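Holo-[acyl-carrier-protein] synthase (Helicobacter pylori, PDB 5XUK) belongs to the 4'-phosphopantetheinyl transferase superfamily, as a small alpha+beta protein that binds coenzyme A in a three-chain assembly. Local coordinates at residues F47-A52 with A108-V113. Numbering follows the deposited sequence.
Sequences FALKEA and AIAVVV. With COA (coenzyme A), chain B.
Leu49 holds CG anti to its backbone N (chi1 177°), and Val112 turns CG2 anti to its own carbonyl carbon; these rotations, with the chi2 of Leu49, bring Leu49 CD1 to 3.4 Å from Val112 CG2, tip to tip and tighter than usual for two methyl groups; the two side chains cross at about a right angle. This is helix-on-sheet packing in the alpha+beta fold of the 4'-phosphopantetheinyl transferase superfamily: helix 40-56 packs along strand 107-114, the middle of three antiparallel strands in this chain, the axes of 47-52 and 108-113 passing 6.6 Å apart, 33° from parallel. Small residues permit so close an approach. The methyl of Ala110 presses into the helix backbone, CB standing 3.3 Å from Leu49 CA, while the CB of Ala48 comes to 3.9 Å from the same methyl. One turn on, Ala52 sets its CB 3.6 Å from the carbonyl O of Ala110 and also reaches Val112 CG2. Strand alternation points the CB atoms of Ala108, Ala110 and Val112 at the helix, whereas Ile109 and Val111 turn to the sheet's other face and pack on Ile4 and Ile2 of a second subunit. Leu49 also touches Ala99 and Ile101 of strand 97-104. On another side of the helix, Glu51, its chain bent at chi2 (-69°), extends its carboxylate to coenzyme A, where OE1 accepts a weak hydrogen bond of 3.4 Å from N8P.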
loop_
_atom_site.group_PDB
_atom_site.type_symbol
_atom_site.label_atom_id
_atom_site.label_comp_id
_atom_site.label_asym_id
_atom_site.label_seq_id
_atom_site.Cartn_x
_atom_site.Cartn_y
_atom_site.Cartn_z
ATOM N N PHE A 47 10.489 -7.358 7.788
ATOM C CA PHE A 47 9.451 -8.311 8.143
ATOM C C PHE A 47 8.203 -8.069 7.285
ATOM O O PHE A 47 7.653 -9.000 6.706
ATOM C CB PHE A 47 9.092 -8.168 9.616
ATOM C CG PHE A 47 8.162 -9.237 10.110
ATOM C CD1 PHE A 47 8.665 -10.455 10.564
ATOM C CD2 PHE A 47 6.777 -9.037 10.106
ATOM C CE1 PHE A 47 7.807 -11.448 11.008
ATOM C CE2 PHE A 47 5.912 -10.033 10.554
ATOM C CZ PHE A 47 6.428 -11.236 11.008
ATOM N N ALA A 48 7.792 -6.801 7.176
ATOM C CA ALA A 48 6.579 -6.444 6.456
ATOM C C ALA A 48 6.761 -6.791 4.982
ATOM O O ALA A 48 5.847 -7.317 4.326
ATOM C CB ALA A 48 6.260 -4.963 6.656
ATOM N N LEU A 49 7.964 -6.562 4.473
ATOM C CA LEU A 49 8.250 -6.844 3.067
ATOM C C LEU A 49 8.234 -8.330 2.754
ATOM O O LEU A 49 7.896 -8.724 1.642
ATOM C CB LEU A 49 9.610 -6.245 2.684
ATOM C CG LEU A 49 10.133 -6.493 1.275
ATOM C CD1 LEU A 49 9.130 -5.957 0.287
ATOM C CD2 LEU A 49 11.487 -5.821 1.083
ATOM N N LYS A 50 8.645 -9.157 3.712
ATOM C CA LYS A 50 8.664 -10.594 3.484
ATOM C C LYS A 50 7.236 -11.136 3.554
ATOM O O LYS A 50 6.813 -11.925 2.726
ATOM C CB LYS A 50 9.573 -11.280 4.503
ATOM C CG LYS A 50 11.049 -10.973 4.277
ATOM C CD LYS A 50 11.960 -12.082 4.812
ATOM C CE LYS A 50 13.441 -11.739 4.613
ATOM N NZ LYS A 50 14.353 -12.928 4.665
ATOM N N GLU A 51 6.488 -10.709 4.547
ATOM C CA GLU A 51 5.061 -11.007 4.569
ATOM C C GLU A 51 4.375 -10.595 3.265
ATOM O O GLU A 51 3.662 -11.391 2.672
ATOM C CB GLU A 51 4.404 -10.323 5.747
ATOM C CG GLU A 51 4.837 -10.856 7.100
ATOM C CD GLU A 51 4.352 -12.275 7.373
ATOM O OE1 GLU A 51 4.310 -12.661 8.562
ATOM O OE2 GLU A 51 4.005 -12.994 6.412
ATOM N N ALA A 52 4.654 -9.379 2.785
ATOM C CA ALA A 52 3.987 -8.829 1.602
ATOM C C ALA A 52 4.316 -9.638 0.365
ATOM O O ALA A 52 3.487 -9.777 -0.549
ATOM C CB ALA A 52 4.394 -7.374 1.398
ATOM N N ALA A 108 5.279 0.200 10.112
ATOM C CA ALA A 108 5.994 -0.095 8.878
ATOM C C ALA A 108 5.016 -0.734 7.927
ATOM O O ALA A 108 4.187 -1.527 8.352
ATOM C CB ALA A 108 7.158 -1.068 9.138
ATOM N N ILE A 109 5.155 -0.445 6.639
ATOM C CA ILE A 109 4.391 -1.143 5.639
ATOM C C ILE A 109 5.217 -1.382 4.425
ATOM O O ILE A 109 6.141 -0.621 4.131
ATOM C CB ILE A 109 3.136 -0.350 5.183
ATOM C CG1 ILE A 109 3.502 1.023 4.659
ATOM C CG2 ILE A 109 2.188 -0.157 6.351
ATOM C CD1 ILE A 109 2.304 1.742 4.074
ATOM N N ALA A 110 4.832 -2.415 3.688
ATOM C CA ALA A 110 5.552 -2.857 2.517
ATOM C C ALA A 110 4.552 -3.389 1.530
ATOM O O ALA A 110 3.493 -3.876 1.910
ATOM C CB ALA A 110 6.538 -3.978 2.901
ATOM N N VAL A 111 4.954 -3.391 0.274
ATOM C CA VAL A 111 4.136 -3.872 -0.825
ATOM C C VAL A 111 5.065 -4.498 -1.847
ATOM O O VAL A 111 6.206 -4.068 -2.006
ATOM C CB VAL A 111 3.356 -2.710 -1.504
ATOM C CG1 VAL A 111 4.309 -1.786 -2.271
ATOM C CG2 VAL A 111 2.260 -3.274 -2.392
ATOM N N VAL A 112 4.581 -5.540 -2.504
ATOM C CA VAL A 112 5.353 -6.260 -3.511
ATOM C C VAL A 112 4.447 -6.546 -4.676
ATOM O O VAL A 112 3.297 -6.954 -4.477
ATOM C CB VAL A 112 5.899 -7.596 -2.951
ATOM C CG1 VAL A 112 6.526 -8.444 -4.053
ATOM C CG2 VAL A 112 6.895 -7.327 -1.833
ATOM N N VAL A 113 4.963 -6.308 -5.874
ATOM C CA VAL A 113 4.314 -6.715 -7.114
ATOM C C VAL A 113 5.148 -7.783 -7.831
ATOM O O VAL A 113 6.334 -7.577 -8.124
ATOM C CB VAL A 113 4.116 -5.521 -8.054
ATOM C CG1 VAL A 113 3.573 -5.997 -9.391
ATOM C CG2 VAL A 113 3.156 -4.519 -7.435
HETATM N N1A COA B . -2.130 -15.167 0.160
HETATM C C2A COA B . -2.471 -13.861 0.136
HETATM N N3A COA B . -3.046 -13.240 1.182
HETATM C C4A COA B . -3.325 -13.917 2.308
HETATM C C5A COA B . -2.982 -15.343 2.401
HETATM C C6A COA B . -2.342 -15.959 1.226
HETATM N N6A COA B . -1.983 -17.270 1.219
HETATM N N7A COA B . -3.371 -15.752 3.619
HETATM C C8A COA B . -3.908 -14.690 4.278
HETATM N N9A COA B . -3.883 -13.596 3.471
HETATM C C1B COA B . -4.405 -12.265 3.804
HETATM C C2B COA B . -5.869 -12.384 4.239
HETATM O O2B COA B . -6.722 -11.494 3.519
HETATM C C3B COA B . -5.881 -12.005 5.701
HETATM O O3B COA B . -6.990 -11.198 6.085
HETATM P P3B COA B . -8.470 -11.815 6.355
HETATM O O7A COA B . -8.209 -13.199 6.916
HETATM O O8A COA B . -9.068 -10.907 7.397
HETATM O O9A COA B . -9.089 -11.756 4.969
HETATM C C4B COA B . -4.606 -11.210 5.826
HETATM O O4B COA B . -3.666 -11.750 4.900
HETATM C C5B COA B . -4.056 -11.229 7.232
HETATM O O5B COA B . -3.605 -9.905 7.409
HETATM P P1A COA B . -2.312 -9.558 8.245
HETATM O O1A COA B . -2.844 -9.540 9.663
HETATM O O2A COA B . -1.575 -8.370 7.676
HETATM O O3A COA B . -1.400 -10.806 7.889
HETATM P P2A COA B . -0.201 -11.231 8.860
HETATM O O4A COA B . 0.992 -10.314 8.626
HETATM O O5A COA B . -0.777 -11.367 10.258
HETATM O O6A COA B . 0.087 -12.710 8.262
HETATM C CBP COA B . 0.385 -14.469 6.576
HETATM C CCP COA B . -0.301 -13.151 6.947
HETATM C CDP COA B . -0.629 -15.453 6.014
HETATM C CEP COA B . 1.438 -14.205 5.509
HETATM C CAP COA B . 1.004 -15.068 7.854
HETATM O OAP COA B . -0.007 -15.763 8.592
HETATM C C9P COA B . 2.137 -16.017 7.614
HETATM O O9P COA B . 2.073 -16.868 6.740
HETATM N N8P COA B . 3.182 -15.866 8.431
#